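Local coordinates for protein hypothetical aspartyl-tRNA synthetase (Sulfolobus tokodaii, PDB 1WYD) that probably attaches L-aspartate to both tRNA(Asp) and tRNA(Asn), first activating the amino acid with ATP and then transferring it to the acceptor end of the tRNA, at residues B[133-137]-B[405-411]; B[139-143]-B[252-257]; B[243-247]-B[271-275]; B[315-320]-B[343-349]. All coordinates share one frame. Residue numbers count along the deposited sequence, not the author numbering.

How the contacts relate
All four contacts lie in the class II synthetase catalytic domain. Helix 128-150 comes first and opens contacts 1 and 2. Contact 2 closes at the end of helix 235-256; contact 1 closes only at 405-411, after the last sheet strand, so the other three fall within its span. Contact 3 opens at 243-247, before contact 2 has closed, and ends at 271-275, so these two cross. Contact 4 follows both in series, pairing two strands of the central sheet. Leu408 of contact 1 packs on Ala140 and Ile253 of contact 2, Met407 on Leu316 of contact 4, and Leu246 and Ile275 of contact 3 on contact 4, joining helices to sheet.

Contact 1 (B[133-137]-B[405-411]); sequences VIKIQ and MVMLTGI
Residues 133-137 are a regular helical piece of helix 128-150; 405-411 hold the weakly bonded end of helix 401-409, which Gly410 leaves with positive phi (90°) before Ile411 turns extended. The axes of 133-137 and 405-409 pass 10.6 Å apart at closest, their N-to-C directions 115° apart; nearest CA pairs are Val133-Thr409 (7.0 Å), Ile136-Leu408 (7.7 Å) and Gln137-Met405 (6.9 Å). The contact joins the motif 1 helix of a class II synthetase to the motif 3 helix, which follows strand 394-400 and begins with predicted ATP-binding residues. Met405, m at chi1 to chi3, lies between the helices: CE is 3.7 Å from Val133 CG1 and 3.8 Å from Ile136 CG2, while SD is 3.6 Å from Gln137 CA. Ile136 CG2 also meets Leu408 CB at 4.1 Å, and Ile253 of helix 235-256 packs on both residues. Beyond the turn, Val133 CG2 touches Ile411 CD1 at 3.3 Å. Thr409 (chi1 p) bonds back through OG1 to Met405 O at 2.6 Å and closes an ST turn, accepting from Ile411 N at 3.3 Å.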
loop_
_atom_site.group_PDB
_atom_site.type_symbol
_atom_site.label_atom_id
_atom_site.label_comp_id
_atom_site.label_asym_id
_atom_site.label_seq_id
_atom_site.Cartn_x
_atom_site.Cartn_y
_atom_site.Cartn_z
ATOM N N VAL B 133 -10.363 -4.609 -15.018
ATOM C CA VAL B 133 -10.304 -4.984 -13.610
ATOM C C VAL B 133 -9.104 -4.329 -12.954
ATOM O O VAL B 133 -9.203 -3.772 -11.877
ATOM C CB VAL B 133 -10.281 -6.529 -13.439
ATOM C CG1 VAL B 133 -10.272 -6.926 -11.970
ATOM C CG2 VAL B 133 -11.488 -7.116 -14.128
ATOM N N ILE B 134 -7.974 -4.360 -13.638
ATOM C CA ILE B 134 -6.724 -3.881 -13.081
ATOM C C ILE B 134 -6.858 -2.369 -12.867
ATOM O O ILE B 134 -6.457 -1.817 -11.844
ATOM C CB ILE B 134 -5.584 -4.228 -14.074
ATOM C CG1 ILE B 134 -5.381 -5.747 -14.108
ATOM C CG2 ILE B 134 -4.333 -3.430 -13.745
ATOM C CD1 ILE B 134 -4.279 -6.243 -15.077
ATOM N N LYS B 135 -7.456 -1.715 -13.844
ATOM C CA LYS B 135 -7.721 -0.274 -13.770
ATOM C C LYS B 135 -8.670 0.137 -12.648
ATOM O O LYS B 135 -8.407 1.107 -11.948
ATOM C CB LYS B 135 -8.163 0.259 -15.126
ATOM C CG LYS B 135 -6.984 0.409 -16.063
ATOM C CD LYS B 135 -7.341 0.998 -17.441
ATOM C CE LYS B 135 -7.901 -0.032 -18.369
ATOM N NZ LYS B 135 -7.970 0.488 -19.795
ATOM N N ILE B 136 -9.735 -0.630 -12.439
ATOM C CA ILE B 136 -10.759 -0.286 -11.445
ATOM C C ILE B 136 -10.227 -0.425 -10.030
ATOM O O ILE B 136 -10.578 0.385 -9.146
ATOM C CB ILE B 136 -12.031 -1.157 -11.643
ATOM C CG1 ILE B 136 -12.855 -0.618 -12.814
ATOM C CG2 ILE B 136 -12.906 -1.242 -10.383
ATOM C CD1 ILE B 136 -14.016 -1.537 -13.208
ATOM N N GLN B 137 -9.438 -1.485 -9.801
ATOM C CA GLN B 137 -8.810 -1.697 -8.527
ATOM C C GLN B 137 -7.983 -0.481 -8.131
ATOM O O GLN B 137 -8.005 -0.081 -6.984
ATOM C CB GLN B 137 -7.902 -2.957 -8.568
ATOM C CG GLN B 137 -7.483 -3.413 -7.184
ATOM C CD GLN B 137 -6.689 -4.739 -7.142
ATOM O OE1 GLN B 137 -5.482 -4.758 -7.349
ATOM N NE2 GLN B 137 -7.365 -5.812 -6.809
ATOM N N MET B 405 -13.838 -5.935 -4.909
ATOM C CA MET B 405 -13.833 -5.876 -6.360
ATOM C C MET B 405 -15.052 -6.552 -7.049
ATOM O O MET B 405 -15.466 -6.105 -8.125
ATOM C CB MET B 405 -12.512 -6.360 -6.899
ATOM C CG MET B 405 -11.402 -5.351 -6.663
ATOM S SD MET B 405 -11.518 -3.907 -7.779
ATOM C CE MET B 405 -11.504 -4.581 -9.384
ATOM N N VAL B 406 -15.621 -7.589 -6.411
ATOM C CA VAL B 406 -16.838 -8.245 -6.892
ATOM C C VAL B 406 -17.986 -7.243 -6.986
ATOM O O VAL B 406 -18.735 -7.211 -7.979
ATOM C CB VAL B 406 -17.284 -9.363 -5.955
ATOM C CG1 VAL B 406 -18.632 -9.926 -6.385
ATOM C CG2 VAL B 406 -16.221 -10.476 -5.897
ATOM N N MET B 407 -18.122 -6.417 -5.952
ATOM C CA MET B 407 -19.121 -5.362 -5.930
ATOM C C MET B 407 -18.825 -4.287 -7.001
ATOM O O MET B 407 -19.727 -3.598 -7.487
ATOM C CB MET B 407 -19.199 -4.786 -4.488
ATOM C CG MET B 407 -20.046 -3.550 -4.336
ATOM S SD MET B 407 -19.806 -2.759 -2.730
ATOM C CE MET B 407 -21.457 -2.069 -2.614
ATOM N N LEU B 408 -17.572 -4.141 -7.390
ATOM C CA LEU B 408 -17.233 -3.115 -8.373
ATOM C C LEU B 408 -17.082 -3.580 -9.818
ATOM O O LEU B 408 -16.851 -2.745 -10.703
ATOM C CB LEU B 408 -15.983 -2.332 -7.963
ATOM C CG LEU B 408 -15.958 -1.693 -6.581
ATOM C CD1 LEU B 408 -14.560 -1.193 -6.380
ATOM C CD2 LEU B 408 -16.959 -0.499 -6.535
ATOM N N THR B 409 -17.222 -4.877 -10.087
ATOM C CA THR B 409 -16.991 -5.371 -11.447
ATOM C C THR B 409 -18.017 -6.386 -11.906
ATOM O O THR B 409 -18.234 -6.566 -13.095
ATOM C CB THR B 409 -15.606 -6.038 -11.527
ATOM O OG1 THR B 409 -15.542 -7.062 -10.519
ATOM C CG2 THR B 409 -14.530 -5.049 -11.147
ATOM N N GLY B 410 -18.628 -7.080 -10.949
ATOM C CA GLY B 410 -19.495 -8.189 -11.283
ATOM C C GLY B 410 -18.791 -9.541 -11.354
ATOM O O GLY B 410 -19.483 -10.596 -11.362
ATOM N N ILE B 411 -17.455 -9.545 -11.396
ATOM C CA ILE B 411 -16.739 -10.838 -11.465
ATOM C C ILE B 411 -16.970 -11.659 -10.218
ATOM O O ILE B 411 -16.725 -11.214 -9.096
ATOM C CB ILE B 411 -15.221 -10.679 -11.768
ATOM C CG1 ILE B 411 -15.025 -10.165 -13.179
ATOM C CG2 ILE B 411 -14.489 -12.029 -11.620
ATOM C CD1 ILE B 411 -13.888 -9.240 -13.273
#

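Contact 2 (B[139-143]-B[252-257])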
loop_
_atom_site.group_PDB
_atom_site.type_symbol
_atom_site.label_atom_id
_atom_site.label_comp_id
_atom_site.label_asym_id
_atom_site.label_seq_id
_atom_site.Cartn_x
_atom_site.Cartn_y
_atom_site.Cartn_z
ATOM N N LEU B 139 -8.209 2.654 -9.089
ATOM C CA LEU B 139 -9.113 3.761 -8.852
ATOM C C LEU B 139 -9.810 3.504 -7.548
ATOM O O LEU B 139 -10.193 4.443 -6.850
ATOM C CB LEU B 139 -10.150 3.772 -9.976
ATOM C CG LEU B 139 -10.302 4.855 -11.046
ATOM C CD1 LEU B 139 -9.027 5.671 -11.375
ATOM C CD2 LEU B 139 -10.995 4.251 -12.326
ATOM N N ALA B 140 -10.020 2.229 -7.203
ATOM C CA ALA B 140 -10.734 1.969 -5.973
ATOM C C ALA B 140 -9.858 2.312 -4.765
ATOM O O ALA B 140 -10.352 2.700 -3.710
ATOM C CB ALA B 140 -11.186 0.551 -5.923
ATOM N N LEU B 141 -8.558 2.161 -4.925
ATOM C CA LEU B 141 -7.656 2.403 -3.813
ATOM C C LEU B 141 -7.460 3.910 -3.592
ATOM O O LEU B 141 -7.372 4.401 -2.441
ATOM C CB LEU B 141 -6.315 1.673 -4.041
ATOM C CG LEU B 141 -6.398 0.121 -4.000
ATOM C CD1 LEU B 141 -5.233 -0.506 -4.762
ATOM C CD2 LEU B 141 -6.432 -0.429 -2.577
ATOM N N LYS B 142 -7.372 4.618 -4.711
ATOM C CA LYS B 142 -7.253 6.059 -4.735
ATOM C C LYS B 142 -8.460 6.647 -3.983
ATOM O O LYS B 142 -8.284 7.451 -3.077
ATOM C CB LYS B 142 -7.181 6.546 -6.204
ATOM C CG LYS B 142 -6.710 7.973 -6.369
ATOM C CD LYS B 142 -7.423 8.721 -7.512
ATOM C CE LYS B 142 -8.961 8.579 -7.422
ATOM N NZ LYS B 142 -9.729 9.720 -8.012
ATOM N N ALA B 143 -9.661 6.179 -4.304
ATOM C CA ALA B 143 -10.884 6.757 -3.734
ATOM C C ALA B 143 -10.973 6.417 -2.273
ATOM O O ALA B 143 -11.545 7.189 -1.480
ATOM C CB ALA B 143 -12.147 6.266 -4.451
ATOM N N THR B 252 -16.423 7.105 -7.816
ATOM C CA THR B 252 -15.226 7.223 -8.655
ATOM C C THR B 252 -15.230 6.231 -9.825
ATOM O O THR B 252 -14.825 6.568 -10.952
ATOM C CB THR B 252 -13.949 7.084 -7.806
ATOM O OG1 THR B 252 -13.939 8.082 -6.761
ATOM C CG2 THR B 252 -12.727 7.399 -8.636
ATOM N N ILE B 253 -15.668 5.003 -9.562
ATOM C CA ILE B 253 -15.700 3.990 -10.598
ATOM C C ILE B 253 -16.684 4.473 -11.663
ATOM O O ILE B 253 -16.337 4.504 -12.840
ATOM C CB ILE B 253 -16.116 2.602 -10.046
ATOM C CG1 ILE B 253 -15.280 2.187 -8.825
ATOM C CG2 ILE B 253 -16.053 1.557 -11.151
ATOM C CD1 ILE B 253 -13.748 2.334 -8.965
ATOM N N LYS B 254 -17.883 4.885 -11.237
ATOM C CA LYS B 254 -18.921 5.460 -12.137
ATOM C C LYS B 254 -18.518 6.640 -13.028
ATOM O O LYS B 254 -18.992 6.748 -14.150
ATOM C CB LYS B 254 -20.194 5.796 -11.362
ATOM C CG LYS B 254 -21.127 4.611 -11.207
ATOM C CD LYS B 254 -22.336 4.920 -10.334
ATOM C CE LYS B 254 -22.987 3.612 -9.864
ATOM N NZ LYS B 254 -24.154 3.796 -8.920
ATOM N N GLU B 255 -17.628 7.501 -12.557
ATOM C CA GLU B 255 -17.171 8.651 -13.340
ATOM C C GLU B 255 -15.865 8.431 -14.089
ATOM O O GLU B 255 -15.754 8.755 -15.265
ATOM C CB GLU B 255 -17.007 9.873 -12.433
ATOM C CG GLU B 255 -18.300 10.598 -12.104
ATOM C CD GLU B 255 -18.146 11.528 -10.910
ATOM O OE1 GLU B 255 -19.173 11.872 -10.296
ATOM O OE2 GLU B 255 -16.998 11.923 -10.588
ATOM N N GLU B 256 -14.867 7.914 -13.393
ATOM C CA GLU B 256 -13.527 7.740 -13.936
ATOM C C GLU B 256 -13.298 6.354 -14.553
ATOM O O GLU B 256 -12.336 6.152 -15.270
ATOM C CB GLU B 256 -12.503 7.986 -12.826
ATOM C CG GLU B 256 -11.951 9.412 -12.707
ATOM C CD GLU B 256 -10.910 9.522 -11.593
ATOM O OE1 GLU B 256 -11.308 9.813 -10.459
ATOM O OE2 GLU B 256 -9.682 9.300 -11.845
ATOM N N GLY B 257 -14.189 5.409 -14.268
ATOM C CA GLY B 257 -14.138 4.111 -14.910
ATOM C C GLY B 257 -15.318 3.752 -15.798
ATOM O O GLY B 257 -15.686 2.577 -15.897
HETATM O O HOH W 1 -11.733 9.753 -5.989
#
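Leu139 loses more surface here than any other residue. Its CB and both methyls lie along one flank of helix 252-256: Leu139 CB meets Ile253 CD1 at 4.0 Å, CD1 comes to 3.7 Å from Glu256 OE2, and CD2 reaches the helix end, 3.9 Å from Gly257 N. A CB on Gly257 would collide with Ile253 O. Thr252 sits one turn back, opposite Ala143, whose CB is 3.4 Å from Thr252 OG1; the axes of 139-143 and 252-256 pass 10.2 Å apart, with their N-to-C directions at 123°. In the class II catalytic domain this joins helix 128-150, the motif 1 helix, to the C-terminal end of helix 235-256, and Leu408 of helix 401-409 packs on both Ala140 and Ile253. Glu256, at the exposed border, receives Lys142 in a salt bridge, Lys142 NZ to Glu256 OE1 2.9 Å. Lys142 NZ also donates to a water at 2.8 Å, which in turn donates to Thr252 OG1 at 2.9 Å, a hydroxyl also hydrogen-bonded to Asn248 O within its own helix. Lys142 also packs on Tyr149 of the second subunit, at the dimer interface formed by the motif 1 helix.

Contact 3 (B[243-247]-B[271-275])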
loop_
_atom_site.group_PDB
_atom_site.type_symbol
_atom_site.label_atom_id
_atom_site.label_comp_id
_atom_site.label_asym_id
_atom_site.label_seq_id
_atom_site.Cartn_x
_atom_site.Cartn_y
_atom_site.Cartn_z
ATOM N N GLU B 243 -19.391 3.832 5.020
ATOM C CA GLU B 243 -20.463 4.307 4.140
ATOM C C GLU B 243 -19.938 5.401 3.211
ATOM O O GLU B 243 -20.062 5.317 1.988
ATOM C CB GLU B 243 -21.659 4.832 4.975
ATOM C CG GLU B 243 -22.592 3.756 5.558
ATOM C CD GLU B 243 -23.791 4.307 6.360
ATOM O OE1 GLU B 243 -23.743 5.466 6.869
ATOM O OE2 GLU B 243 -24.802 3.570 6.493
ATOM N N LYS B 244 -19.316 6.414 3.783
ATOM C CA LYS B 244 -18.809 7.510 2.972
ATOM C C LYS B 244 -17.680 7.098 2.023
ATOM O O LYS B 244 -17.598 7.589 0.892
ATOM C CB LYS B 244 -18.369 8.672 3.872
ATOM C CG LYS B 244 -19.558 9.403 4.531
ATOM C CD LYS B 244 -19.194 10.054 5.905
ATOM C CE LYS B 244 -18.614 11.466 5.755
ATOM N NZ LYS B 244 -18.612 12.219 7.076
ATOM N N ILE B 245 -16.800 6.221 2.517
ATOM C CA ILE B 245 -15.730 5.596 1.734
ATOM C C ILE B 245 -16.307 4.862 0.512
ATOM O O ILE B 245 -15.951 5.144 -0.624
ATOM C CB ILE B 245 -14.925 4.609 2.652
ATOM C CG1 ILE B 245 -14.095 5.381 3.694
ATOM C CG2 ILE B 245 -14.040 3.637 1.810
ATOM C CD1 ILE B 245 -13.246 4.480 4.542
ATOM N N LEU B 246 -17.220 3.936 0.771
ATOM C CA LEU B 246 -17.810 3.095 -0.274
ATOM C C LEU B 246 -18.535 3.921 -1.300
ATOM O O LEU B 246 -18.494 3.637 -2.487
ATOM C CB LEU B 246 -18.804 2.128 0.334
ATOM C CG LEU B 246 -18.299 0.961 1.157
ATOM C CD1 LEU B 246 -19.487 0.092 1.499
ATOM C CD2 LEU B 246 -17.314 0.173 0.337
ATOM N N HIS B 247 -19.182 4.966 -0.823
ATOM C CA HIS B 247 -19.865 5.903 -1.678
ATOM C C HIS B 247 -18.872 6.609 -2.585
ATOM O O HIS B 247 -19.115 6.768 -3.794
ATOM C CB HIS B 247 -20.643 6.917 -0.825
ATOM C CG HIS B 247 -21.482 7.846 -1.631
ATOM N ND1 HIS B 247 -22.730 7.496 -2.103
ATOM C CD2 HIS B 247 -21.228 9.080 -2.110
ATOM C CE1 HIS B 247 -23.229 8.496 -2.805
ATOM N NE2 HIS B 247 -22.332 9.464 -2.833
ATOM N N VAL B 271 -24.939 3.141 -3.362
ATOM C CA VAL B 271 -24.706 3.199 -1.929
ATOM C C VAL B 271 -25.658 4.259 -1.367
ATOM O O VAL B 271 -25.389 5.473 -1.432
ATOM C CB VAL B 271 -23.209 3.518 -1.565
ATOM C CG1 VAL B 271 -23.042 3.627 -0.043
ATOM C CG2 VAL B 271 -22.244 2.453 -2.141
ATOM N N LYS B 272 -26.781 3.767 -0.841
ATOM C CA LYS B 272 -27.775 4.596 -0.177
ATOM C C LYS B 272 -27.323 4.753 1.277
ATOM O O LYS B 272 -26.810 3.798 1.877
ATOM C CB LYS B 272 -29.174 3.953 -0.276
ATOM N N ILE B 273 -27.463 5.960 1.815
ATOM C CA ILE B 273 -27.009 6.296 3.158
ATOM C C ILE B 273 -28.229 6.723 3.971
ATOM O O ILE B 273 -28.883 7.716 3.634
ATOM C CB ILE B 273 -25.944 7.448 3.110
ATOM C CG1 ILE B 273 -24.658 6.981 2.395
ATOM C CG2 ILE B 273 -25.649 8.002 4.516
ATOM C CD1 ILE B 273 -23.740 8.131 1.862
ATOM N N PRO B 274 -28.532 5.987 5.038
ATOM C CA PRO B 274 -27.672 4.899 5.524
ATOM C C PRO B 274 -27.896 3.585 4.788
ATOM O O PRO B 274 -28.954 3.386 4.168
ATOM C CB PRO B 274 -28.088 4.752 6.984
ATOM C CG PRO B 274 -29.538 5.206 7.023
ATOM C CD PRO B 274 -29.765 6.129 5.841
ATOM N N ILE B 275 -26.893 2.710 4.835
ATOM C CA ILE B 275 -27.055 1.358 4.361
ATOM C C ILE B 275 -27.985 0.654 5.354
ATOM O O ILE B 275 -27.906 0.890 6.549
ATOM C CB ILE B 275 -25.672 0.659 4.242
ATOM C CG1 ILE B 275 -24.939 1.155 2.996
ATOM C CG2 ILE B 275 -25.805 -0.856 4.155
ATOM C CD1 ILE B 275 -23.404 1.079 3.095
#
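Glu243 starts the contact and buries more surface in it than its neighbours. Its carboxylate reaches across to the loop, where Glu243 OE2 accepts the backbone hydrogen of Ile275 N at 2.8 Å, just after the cis peptide bond before Pro274. Glu243 OE2 is also 3.3 Å from Pro274 CA, and Glu243 CG is 3.7 Å from Ile275 CD1. Val271 packs under the helix backbone, its CG1 4.0 Å from Glu243 O. Leu246, one turn on, faces the loop again: Leu246 CB lies 4.3 Å from Val271 CG2 and its CD1 4.3 Å from Ile275 CD1, while Leu346 of strand 343-348 touches both Leu246 and Ile275. His247 ends the segment with ND1 making a weak hydrogen bond to Val271 O, 3.4 Å, near the ring plane, and lying 4.1 Å from Ile273 CD1. The loop thus runs from helix 258-264 along helix 235-256 into strand 276-279, at the edge of the catalytic sheet. Its polar link to the helix rests mainly on the carboxylate bond to Ile275 N, the histidine bond being weak, while Val271 and Ile275 are buried toward the sheet.

Contact 4 (B[315-320]-B[343-349])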
loop_
_atom_site.group_PDB
_atom_site.type_symbol
_atom_site.label_atom_id
_atom_site.label_comp_id
_atom_site.label_asym_id
_atom_site.label_seq_id
_atom_site.Cartn_x
_atom_site.Cartn_y
_atom_site.Cartn_z
ATOM N N ASP B 315 -29.203 -5.394 -1.726
ATOM C CA ASP B 315 -27.940 -6.061 -2.051
ATOM C C ASP B 315 -26.843 -5.689 -1.058
ATOM O O ASP B 315 -25.849 -6.386 -0.926
ATOM C CB ASP B 315 -27.484 -5.673 -3.463
ATOM C CG ASP B 315 -28.281 -6.379 -4.554
ATOM O OD1 ASP B 315 -28.042 -6.069 -5.745
ATOM O OD2 ASP B 315 -29.159 -7.255 -4.317
ATOM N N LEU B 316 -27.037 -4.584 -0.355
ATOM C CA LEU B 316 -25.982 -4.007 0.445
ATOM C C LEU B 316 -26.510 -3.668 1.825
ATOM O O LEU B 316 -27.278 -2.706 1.994
ATOM C CB LEU B 316 -25.417 -2.782 -0.278
ATOM C CG LEU B 316 -24.061 -2.251 0.129
ATOM C CD1 LEU B 316 -22.948 -3.209 -0.279
ATOM C CD2 LEU B 316 -23.878 -0.867 -0.469
ATOM N N TYR B 317 -26.133 -4.494 2.796
ATOM C CA TYR B 317 -26.603 -4.350 4.142
ATOM C C TYR B 317 -25.517 -4.742 5.161
ATOM O O TYR B 317 -24.644 -5.587 4.879
ATOM C CB TYR B 317 -27.868 -5.201 4.306
ATOM C CG TYR B 317 -27.688 -6.660 3.980
ATOM C CD1 TYR B 317 -27.571 -7.597 4.987
ATOM C CD2 TYR B 317 -27.631 -7.098 2.670
ATOM C CE1 TYR B 317 -27.384 -8.951 4.706
ATOM C CE2 TYR B 317 -27.451 -8.434 2.368
ATOM C CZ TYR B 317 -27.328 -9.373 3.397
ATOM O OH TYR B 317 -27.141 -10.726 3.107
ATOM N N PHE B 318 -25.560 -4.125 6.336
ATOM C CA PHE B 318 -24.731 -4.544 7.469
ATOM C C PHE B 318 -25.466 -5.597 8.299
ATOM O O PHE B 318 -26.656 -5.460 8.556
ATOM C CB PHE B 318 -24.512 -3.362 8.426
ATOM C CG PHE B 318 -23.606 -2.274 7.912
ATOM C CD1 PHE B 318 -24.114 -1.033 7.593
ATOM C CD2 PHE B 318 -22.213 -2.463 7.859
ATOM C CE1 PHE B 318 -23.268 -0.003 7.165
ATOM C CE2 PHE B 318 -21.355 -1.437 7.435
ATOM C CZ PHE B 318 -21.884 -0.217 7.087
ATOM N N ILE B 319 -24.761 -6.638 8.745
ATOM C CA ILE B 319 -25.239 -7.427 9.869
ATOM C C ILE B 319 -24.493 -7.044 11.161
ATOM O O ILE B 319 -23.341 -7.468 11.393
ATOM C CB ILE B 319 -25.145 -8.920 9.634
ATOM C CG1 ILE B 319 -25.884 -9.330 8.368
ATOM C CG2 ILE B 319 -25.769 -9.635 10.825
ATOM C CD1 ILE B 319 -25.879 -10.849 8.170
ATOM N N VAL B 320 -25.197 -6.289 12.005
ATOM C CA VAL B 320 -24.681 -5.711 13.248
ATOM C C VAL B 320 -25.020 -6.511 14.519
ATOM O O VAL B 320 -25.869 -7.407 14.516
ATOM C CB VAL B 320 -25.160 -4.235 13.411
ATOM C CG1 VAL B 320 -24.818 -3.420 12.184
ATOM C CG2 VAL B 320 -26.623 -4.176 13.686
ATOM N N SER B 343 -20.380 -5.240 17.040
ATOM C CA SER B 343 -19.697 -5.641 15.826
ATOM C C SER B 343 -20.600 -5.549 14.641
ATOM O O SER B 343 -21.807 -5.444 14.793
ATOM C CB SER B 343 -19.238 -7.076 15.951
ATOM O OG SER B 343 -20.334 -7.893 16.329
ATOM N N PHE B 344 -19.995 -5.584 13.450
ATOM C CA PHE B 344 -20.745 -5.614 12.197
ATOM C C PHE B 344 -20.028 -6.400 11.121
ATOM O O PHE B 344 -18.814 -6.430 11.082
ATOM C CB PHE B 344 -21.028 -4.197 11.709
ATOM C CG PHE B 344 -19.823 -3.462 11.175
ATOM C CD1 PHE B 344 -18.981 -2.768 12.031
ATOM C CD2 PHE B 344 -19.547 -3.448 9.816
ATOM C CE1 PHE B 344 -17.869 -2.087 11.558
ATOM C CE2 PHE B 344 -18.443 -2.762 9.321
ATOM C CZ PHE B 344 -17.598 -2.078 10.204
ATOM N N ASP B 345 -20.791 -7.036 10.246
ATOM C CA ASP B 345 -20.290 -7.417 8.926
ATOM C C ASP B 345 -20.994 -6.557 7.886
ATOM O O ASP B 345 -22.173 -6.237 8.054
ATOM C CB ASP B 345 -20.557 -8.892 8.640
ATOM C CG ASP B 345 -19.800 -9.809 9.587
ATOM O OD1 ASP B 345 -19.175 -9.303 10.524
ATOM O OD2 ASP B 345 -19.798 -11.044 9.508
ATOM N N LEU B 346 -20.274 -6.158 6.835
ATOM C CA LEU B 346 -20.942 -5.612 5.660
ATOM C C LEU B 346 -21.021 -6.667 4.581
ATOM O O LEU B 346 -19.986 -7.155 4.104
ATOM C CB LEU B 346 -20.262 -4.350 5.107
ATOM C CG LEU B 346 -20.954 -3.730 3.871
ATOM C CD1 LEU B 346 -22.419 -3.220 4.174
ATOM C CD2 LEU B 346 -20.149 -2.630 3.264
ATOM N N ILE B 347 -22.259 -7.004 4.206
ATOM C CA ILE B 347 -22.547 -7.940 3.122
ATOM C C ILE B 347 -22.960 -7.241 1.843
ATOM O O ILE B 347 -23.835 -6.334 1.856
ATOM C CB ILE B 347 -23.680 -8.905 3.522
ATOM C CG1 ILE B 347 -23.516 -9.392 4.968
ATOM C CG2 ILE B 347 -23.815 -10.051 2.496
ATOM C CD1 ILE B 347 -22.365 -10.391 5.172
ATOM N N TYR B 348 -22.366 -7.684 0.739
ATOM C CA TYR B 348 -22.889 -7.415 -0.599
ATOM C C TYR B 348 -23.485 -8.663 -1.233
ATOM O O TYR B 348 -22.751 -9.591 -1.589
ATOM C CB TYR B 348 -21.798 -6.864 -1.515
ATOM C CG TYR B 348 -22.236 -6.765 -2.954
ATOM C CD1 TYR B 348 -21.751 -7.641 -3.917
ATOM C CD2 TYR B 348 -23.147 -5.792 -3.352
ATOM C CE1 TYR B 348 -22.152 -7.542 -5.245
ATOM C CE2 TYR B 348 -23.546 -5.697 -4.671
ATOM C CZ TYR B 348 -23.035 -6.569 -5.611
ATOM O OH TYR B 348 -23.446 -6.463 -6.933
ATOM N N LYS B 349 -24.806 -8.649 -1.415
ATOM C CA LYS B 349 -25.631 -9.833 -1.758
ATOM C C LYS B 349 -25.433 -11.034 -0.825
ATOM O O LYS B 349 -26.083 -11.137 0.198
ATOM C CB LYS B 349 -25.490 -10.218 -3.240
ATOM C CG LYS B 349 -25.917 -9.092 -4.175
ATOM C CD LYS B 349 -26.097 -9.532 -5.617
ATOM C CE LYS B 349 -26.257 -8.277 -6.469
ATOM N NZ LYS B 349 -26.306 -8.495 -7.945
#
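Strands 316-320 and 343-348 run antiparallel in the central sheet of the class II catalytic domain, between strands 276-279 and 351-358. Two hydrogen-bonded pairs fix the register: Tyr317 with Ile347 (N to O 3.1 Å, O to N 2.9 Å) and Ile319 with Asp345 (N to O 2.7 Å, O to N 2.8 Å). Past them, Lys349 N donates to Asp315 O at 2.5 Å, beside a long salt bridge, Asp315 OD1 to Lys349 NZ 3.7 Å. On the face of Leu316, Phe318, Val320, Phe344, Leu346 and Tyr348, the Leu346 CD1 methyl sits over the Phe318 ring in a CH-pi contact, 3.9 Å from its centroid. The Phe344 ring approaches that ring obliquely, Phe344 CD2 to Phe318 CD2 3.5 Å, and Val320 CG1 meets Phe344 CB at 3.9 Å. Leu316 CD1 abuts the edge of the Tyr348 ring, 4.0 Å from Tyr348 CD2. Helix 235-256 packs on Phe318, Phe344 and Leu346. On the other face Ile347 CB sits over the Tyr317 ring in a CH-pi contact, 3.9 Å from its centroid; Tyr317 OH donates to Lys349 O at 3.1 Å. Ile319 CG1 meets Ile347 CG1 at 4.1 Å. Asp345 lies close to the like-charged Glu352, a predicted Mg(2+) ligand, with Arg327 in a salt bridge offsetting its charge: a largely apolar strand pair brings a buried carboxylate there, consistent with a cation site.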